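PDB 4LE6: organophosphorus hydrolase from Pseudomonas pseudoalcaligenes, which probably hydrolyses phosphotriesters such as aryl dialkyl phosphates, using a pair of zinc ions bound in a metallo-beta-lactamase fold. Local coordinates for residues I248-V262 against Q271-A283. Numbering follows the deposited sequence. Where two conformers were deposited one is given.
Sequences ILLNHAVQFAKPEVV and QARQSRQRILAEA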
loop_
_atom_site.group_PDB
_atom_site.type_symbol
_atom_site.label_atom_id
_atom_site.label_comp_id
_atom_site.label_asym_id
_atom_site.label_seq_id
_atom_site.Cartn_x
_atom_site.Cartn_y
_atom_site.Cartn_z
ATOM N N ILE A 248 -16.226 4.805 -10.197
ATOM C CA ILE A 248 -16.401 6.236 -9.898
ATOM C C ILE A 248 -15.243 7.055 -10.440
ATOM O O ILE A 248 -15.413 8.177 -10.909
ATOM C CB ILE A 248 -16.467 6.470 -8.366
ATOM C CG1 ILE A 248 -17.706 5.793 -7.789
ATOM C CG2 ILE A 248 -16.434 7.976 -8.017
ATOM C CD1 ILE A 248 -19.026 6.172 -8.498
ATOM N N LEU A 249 -14.046 6.498 -10.382
ATOM C CA LEU A 249 -12.948 7.133 -11.069
ATOM C C LEU A 249 -11.917 6.101 -11.435
ATOM O O LEU A 249 -11.872 5.006 -10.879
ATOM C CB LEU A 249 -12.349 8.293 -10.273
ATOM C CG LEU A 249 -11.728 8.048 -8.903
ATOM C CD1 LEU A 249 -10.232 7.742 -9.025
ATOM C CD2 LEU A 249 -11.956 9.276 -8.040
ATOM N N LEU A 250 -11.131 6.476 -12.422
ATOM C CA LEU A 250 -10.210 5.591 -13.089
ATOM C C LEU A 250 -8.754 5.937 -12.801
ATOM O O LEU A 250 -7.888 5.092 -12.965
ATOM C CB LEU A 250 -10.440 5.711 -14.586
ATOM C CG LEU A 250 -10.437 4.394 -15.349
ATOM C CD1 LEU A 250 -11.869 3.892 -15.529
ATOM C CD2 LEU A 250 -9.738 4.625 -16.667
ATOM N N ASN A 251 -8.486 7.179 -12.403
ATOM C CA ASN A 251 -7.107 7.618 -12.160
ATOM C C ASN A 251 -7.018 8.459 -10.898
ATOM O O ASN A 251 -7.476 9.605 -10.874
ATOM C CB ASN A 251 -6.589 8.407 -13.361
ATOM C CG ASN A 251 -5.095 8.710 -13.272
ATOM O OD1 ASN A 251 -4.595 9.137 -12.231
ATOM N ND2 ASN A 251 -4.377 8.487 -14.369
ATOM N N HIS A 252 -6.435 7.882 -9.852
ATOM C CA HIS A 252 -6.404 8.503 -8.534
ATOM C C HIS A 252 -5.543 9.771 -8.540
ATOM O O HIS A 252 -5.735 10.658 -7.707
ATOM C CB HIS A 252 -5.828 7.530 -7.514
ATOM C CG HIS A 252 -4.351 7.352 -7.649
ATOM N ND1 HIS A 252 -3.790 6.549 -8.617
ATOM C CD2 HIS A 252 -3.318 7.912 -6.979
ATOM C CE1 HIS A 252 -2.473 6.601 -8.522
ATOM N NE2 HIS A 252 -2.160 7.424 -7.537
ATOM N N ALA A 253 -4.604 9.866 -9.476
ATOM C CA ALA A 253 -3.668 10.988 -9.479
ATOM C C ALA A 253 -4.280 12.218 -10.101
ATOM O O ALA A 253 -3.754 13.308 -9.933
ATOM C CB ALA A 253 -2.382 10.635 -10.211
ATOM N N VAL A 254 -5.397 12.049 -10.807
ATOM C CA VAL A 254 -6.001 13.153 -11.557
ATOM C C VAL A 254 -7.395 13.498 -11.054
ATOM O O VAL A 254 -7.709 14.673 -10.886
ATOM C CB VAL A 254 -6.097 12.812 -13.058
ATOM C CG1 VAL A 254 -6.828 13.897 -13.840
ATOM C CG2 VAL A 254 -4.729 12.580 -13.642
ATOM N N GLN A 255 -8.226 12.481 -10.827
ATOM C CA GLN A 255 -9.663 12.689 -10.681
ATOM C C GLN A 255 -10.138 12.936 -9.248
ATOM O O GLN A 255 -11.293 13.287 -9.040
ATOM C CB GLN A 255 -10.428 11.506 -11.284
ATOM C CG GLN A 255 -10.275 11.387 -12.806
ATOM C CD GLN A 255 -11.032 10.199 -13.369
ATOM O OE1 GLN A 255 -10.654 9.056 -13.144
ATOM N NE2 GLN A 255 -12.118 10.462 -14.078
ATOM N N PHE A 256 -9.276 12.726 -8.257
ATOM C CA PHE A 256 -9.556 13.245 -6.926
ATOM C C PHE A 256 -9.308 14.743 -6.950
ATOM O O PHE A 256 -10.199 15.534 -6.606
ATOM C CB PHE A 256 -8.697 12.561 -5.870
ATOM C CG PHE A 256 -9.189 11.184 -5.491
ATOM C CD1 PHE A 256 -10.242 11.032 -4.608
ATOM C CD2 PHE A 256 -8.585 10.046 -6.001
ATOM C CE1 PHE A 256 -10.690 9.759 -4.241
ATOM C CE2 PHE A 256 -9.028 8.778 -5.641
ATOM C CZ PHE A 256 -10.082 8.634 -4.764
ATOM N N ALA A 257 -8.120 15.146 -7.397
ATOM C CA ALA A 257 -7.804 16.575 -7.471
ATOM C C ALA A 257 -8.729 17.322 -8.444
ATOM O O ALA A 257 -9.126 18.461 -8.187
ATOM C CB ALA A 257 -6.356 16.778 -7.861
ATOM N N LYS A 258 -9.065 16.683 -9.564
ATOM C CA LYS A 258 -9.896 17.310 -10.597
ATOM C C LYS A 258 -10.999 16.355 -11.070
ATOM O O LYS A 258 -10.895 15.740 -12.136
ATOM C CB LYS A 258 -9.009 17.773 -11.751
ATOM C CG LYS A 258 -7.944 18.760 -11.273
ATOM C CD LYS A 258 -7.383 19.621 -12.395
ATOM C CE LYS A 258 -6.335 20.606 -11.860
ATOM N NZ LYS A 258 -5.564 21.280 -12.947
ATOM N N PRO A 259 -12.056 16.218 -10.252
ATOM C CA PRO A 259 -13.153 15.293 -10.570
ATOM C C PRO A 259 -13.820 15.659 -11.887
ATOM O O PRO A 259 -14.473 14.798 -12.468
ATOM C CB PRO A 259 -14.130 15.483 -9.414
ATOM C CG PRO A 259 -13.301 16.006 -8.286
ATOM C CD PRO A 259 -12.249 16.872 -8.947
ATOM N N GLU A 260 -13.612 16.886 -12.373
ATOM C CA GLU A 260 -14.236 17.305 -13.634
ATOM C C GLU A 260 -13.659 16.508 -14.805
ATOM O O GLU A 260 -14.279 16.415 -15.862
ATOM C CB GLU A 260 -14.069 18.818 -13.909
ATOM C CG GLU A 260 -12.622 19.285 -14.103
ATOM C CD GLU A 260 -11.968 19.728 -12.811
ATOM O OE1 GLU A 260 -12.327 19.188 -11.743
ATOM O OE2 GLU A 260 -11.095 20.626 -12.864
ATOM N N VAL A 261 -12.468 15.939 -14.618
ATOM C CA VAL A 261 -11.812 15.182 -15.685
ATOM C C VAL A 261 -12.581 13.886 -15.955
ATOM O O VAL A 261 -12.961 13.183 -15.021
ATOM C CB VAL A 261 -10.324 14.903 -15.342
ATOM C CG1 VAL A 261 -9.689 13.929 -16.338
ATOM C CG2 VAL A 261 -9.530 16.214 -15.332
ATOM N N VAL A 262 -12.830 13.579 -17.225
ATOM C CA VAL A 262 -13.666 12.422 -17.577
ATOM C C VAL A 262 -12.897 11.361 -18.368
ATOM O O VAL A 262 -11.814 11.624 -18.886
ATOM C CB VAL A 262 -14.901 12.845 -18.365
ATOM C CG1 VAL A 262 -15.663 13.906 -17.575
ATOM C CG2 VAL A 262 -14.515 13.388 -19.742
ATOM N N GLN A 271 -22.870 12.746 -16.855
ATOM C CA GLN A 271 -23.522 12.018 -15.776
ATOM C C GLN A 271 -22.496 11.328 -14.863
ATOM O O GLN A 271 -22.584 11.396 -13.625
ATOM C CB GLN A 271 -24.491 10.995 -16.361
ATOM C CG GLN A 271 -25.318 10.310 -15.305
ATOM C CD GLN A 271 -26.373 9.392 -15.883
ATOM O OE1 GLN A 271 -26.113 8.642 -16.823
ATOM N NE2 GLN A 271 -27.572 9.439 -15.317
ATOM N N ALA A 272 -21.525 10.645 -15.467
ATOM C CA ALA A 272 -20.462 10.003 -14.681
ATOM C C ALA A 272 -19.777 11.035 -13.789
ATOM O O ALA A 272 -19.495 10.782 -12.617
ATOM C CB ALA A 272 -19.441 9.350 -15.596
ATOM N N ARG A 273 -19.534 12.219 -14.343
ATOM C CA ARG A 273 -18.904 13.301 -13.579
ATOM C C ARG A 273 -19.788 13.790 -12.420
ATOM O O ARG A 273 -19.303 13.986 -11.299
ATOM C CB ARG A 273 -18.542 14.461 -14.518
ATOM C CG ARG A 273 -18.317 15.789 -13.826
ATOM C CD ARG A 273 -17.544 16.760 -14.707
ATOM N NE ARG A 273 -18.053 16.896 -16.071
ATOM C CZ ARG A 273 -19.201 17.480 -16.403
ATOM N NH1 ARG A 273 -20.006 17.971 -15.471
ATOM N NH2 ARG A 273 -19.553 17.555 -17.679
ATOM N N GLN A 274 -21.081 13.996 -12.688
ATOM C CA GLN A 274 -22.028 14.340 -11.614
ATOM C C GLN A 274 -22.061 13.297 -10.470
ATOM O O GLN A 274 -21.966 13.627 -9.252
ATOM C CB GLN A 274 -23.432 14.515 -12.196
ATOM C CG GLN A 274 -24.457 15.046 -11.195
ATOM C CD GLN A 274 -25.883 15.105 -11.761
ATOM O OE1 GLN A 274 -26.219 14.393 -12.708
ATOM N NE2 GLN A 274 -26.725 15.944 -11.168
ATOM N N SER A 275 -22.164 12.031 -10.853
ATOM C CA SER A 275 -22.136 10.953 -9.859
ATOM C C SER A 275 -20.813 10.943 -9.091
ATOM O O SER A 275 -20.791 10.775 -7.867
ATOM C CB SER A 275 -22.342 9.611 -10.544
ATOM O OG SER A 275 -23.569 9.632 -11.235
ATOM N N ARG A 276 -19.706 11.129 -9.799
ATOM C CA ARG A 276 -18.403 11.195 -9.120
ATOM C C ARG A 276 -18.343 12.348 -8.096
ATOM O O ARG A 276 -17.955 12.144 -6.938
ATOM C CB ARG A 276 -17.275 11.346 -10.133
ATOM C CG ARG A 276 -15.895 11.576 -9.490
ATOM C CD ARG A 276 -14.755 11.357 -10.482
ATOM N NE ARG A 276 -14.946 12.098 -11.730
ATOM C CZ ARG A 276 -15.358 11.562 -12.873
ATOM N NH1 ARG A 276 -15.500 12.323 -13.940
ATOM N NH2 ARG A 276 -15.639 10.273 -12.966
ATOM N N GLN A 277 -18.736 13.549 -8.515
ATOM C CA GLN A 277 -18.756 14.695 -7.594
ATOM C C GLN A 277 -19.590 14.400 -6.344
ATOM O O GLN A 277 -19.147 14.631 -5.193
ATOM C CB GLN A 277 -19.301 15.924 -8.303
ATOM C CG GLN A 277 -18.339 16.492 -9.338
ATOM C CD GLN A 277 -17.258 17.389 -8.734
ATOM O OE1 GLN A 277 -17.011 17.374 -7.523
ATOM N NE2 GLN A 277 -16.609 18.178 -9.584
ATOM N N ARG A 278 -20.785 13.850 -6.563
ATOM C CA ARG A 278 -21.677 13.545 -5.449
ATOM C C ARG A 278 -21.097 12.489 -4.510
ATOM O O ARG A 278 -21.102 12.655 -3.268
ATOM C CB ARG A 278 -23.026 13.067 -5.976
ATOM C CG ARG A 278 -23.987 12.639 -4.893
ATOM C CD ARG A 278 -25.404 12.530 -5.435
ATOM N NE ARG A 278 -25.506 11.505 -6.476
ATOM C CZ ARG A 278 -25.665 10.207 -6.242
ATOM N NH1 ARG A 278 -25.751 9.362 -7.258
ATOM N NH2 ARG A 278 -25.741 9.745 -5.002
ATOM N N ILE A 279 -20.624 11.393 -5.089
ATOM C CA ILE A 279 -20.092 10.295 -4.292
ATOM C C ILE A 279 -18.831 10.734 -3.533
ATOM O O ILE A 279 -18.608 10.329 -2.386
ATOM C CB ILE A 279 -19.801 9.070 -5.183
ATOM C CG1 ILE A 279 -21.117 8.489 -5.745
ATOM C CG2 ILE A 279 -19.034 7.979 -4.411
ATOM C CD1 ILE A 279 -22.122 8.033 -4.692
ATOM N N LEU A 280 -17.993 11.550 -4.163
ATOM C CA LEU A 280 -16.775 11.990 -3.484
ATOM C C LEU A 280 -17.175 12.874 -2.317
ATOM O O LEU A 280 -16.665 12.710 -1.192
ATOM C CB LEU A 280 -15.853 12.754 -4.433
ATOM C CG LEU A 280 -15.085 11.914 -5.451
ATOM C CD1 LEU A 280 -14.407 12.842 -6.457
ATOM C CD2 LEU A 280 -14.060 11.011 -4.759
ATOM N N ALA A 281 -18.103 13.796 -2.571
ATOM C CA ALA A 281 -18.562 14.681 -1.505
ATOM C C ALA A 281 -19.103 13.871 -0.316
ATOM O O ALA A 281 -18.740 14.131 0.840
ATOM C CB ALA A 281 -19.618 15.633 -2.028
ATOM N N GLU A 282 -19.948 12.875 -0.607
ATOM C CA GLU A 282 -20.534 12.032 0.440
ATOM C C GLU A 282 -19.485 11.201 1.190
ATOM O O GLU A 282 -19.514 11.101 2.422
ATOM C CB GLU A 282 -21.589 11.096 -0.180
ATOM C CG GLU A 282 -22.012 9.930 0.690
ATOM C CD GLU A 282 -23.139 9.118 0.066
ATOM O OE1 GLU A 282 -23.399 9.284 -1.149
ATOM O OE2 GLU A 282 -23.766 8.316 0.795
ATOM N N ALA A 283 -18.578 10.580 0.451
ATOM C CA ALA A 283 -17.531 9.775 1.074
ATOM C C ALA A 283 -16.673 10.647 1.991
ATOM O O ALA A 283 -16.305 10.234 3.099
ATOM C CB ALA A 283 -16.659 9.141 0.012
#
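Arg276 reaches from helix 269-286 into the connection 248-262, mostly loop with a weakly bonded helical turn at about 252-255, and ties together backbone carbonyls that lie far apart along it, a worked example of how a buried arginine can organise a loop. The setting is the alpha-beta/beta-alpha sandwich of the metallo-beta-lactamase superfamily, in which this connection follows strand 240-246 and the zinc-bridging Asp247. Three hydrogen bonds cross the interface, all from this one guanidinium. Arg276 holds Pro259 O side-on with two nitrogens: NE at 2.8 Å, in the carbonyl plane on a lone pair, and NH1 at 3.1 Å with a more bent N-H angle (140°). On the other side of the group, Arg276 NH2 gives a straighter bond to Ile248 O, 2.9 Å long and almost exactly in the guanidinium plane. Arg276 has CG anti to its own N (chi1 174°), and a bend at chi3 turns the guanidinium toward these carbonyls.

A second-shell residue, Gln255, cross-links the receiving side. Gln255 NE2 lies 3.6 Å from Arg276 CZ, over the centre of one guanidinium face, and donates to Val261 O; its OE1 accepts from both Leu250 N and Asn251 N. One side chain thus bridges two ends of the connection while lying against the arginine.

Van der Waals packing completes the joint. Pro259 lays CB against the amide of Gln277 and CG against Leu280 CD1, while the other branch, Leu280 CD2, meets Phe256 CE1 at 3.6 Å. Trp245 and Tyr310, from the underlying sheet, also touch Phe256 and Leu280. Ile248 and the aliphatic stem of Arg276 lie alongside each other, pointing opposite ways, with Ile248 CG2 resting 3.9 Å from Arg276 CG.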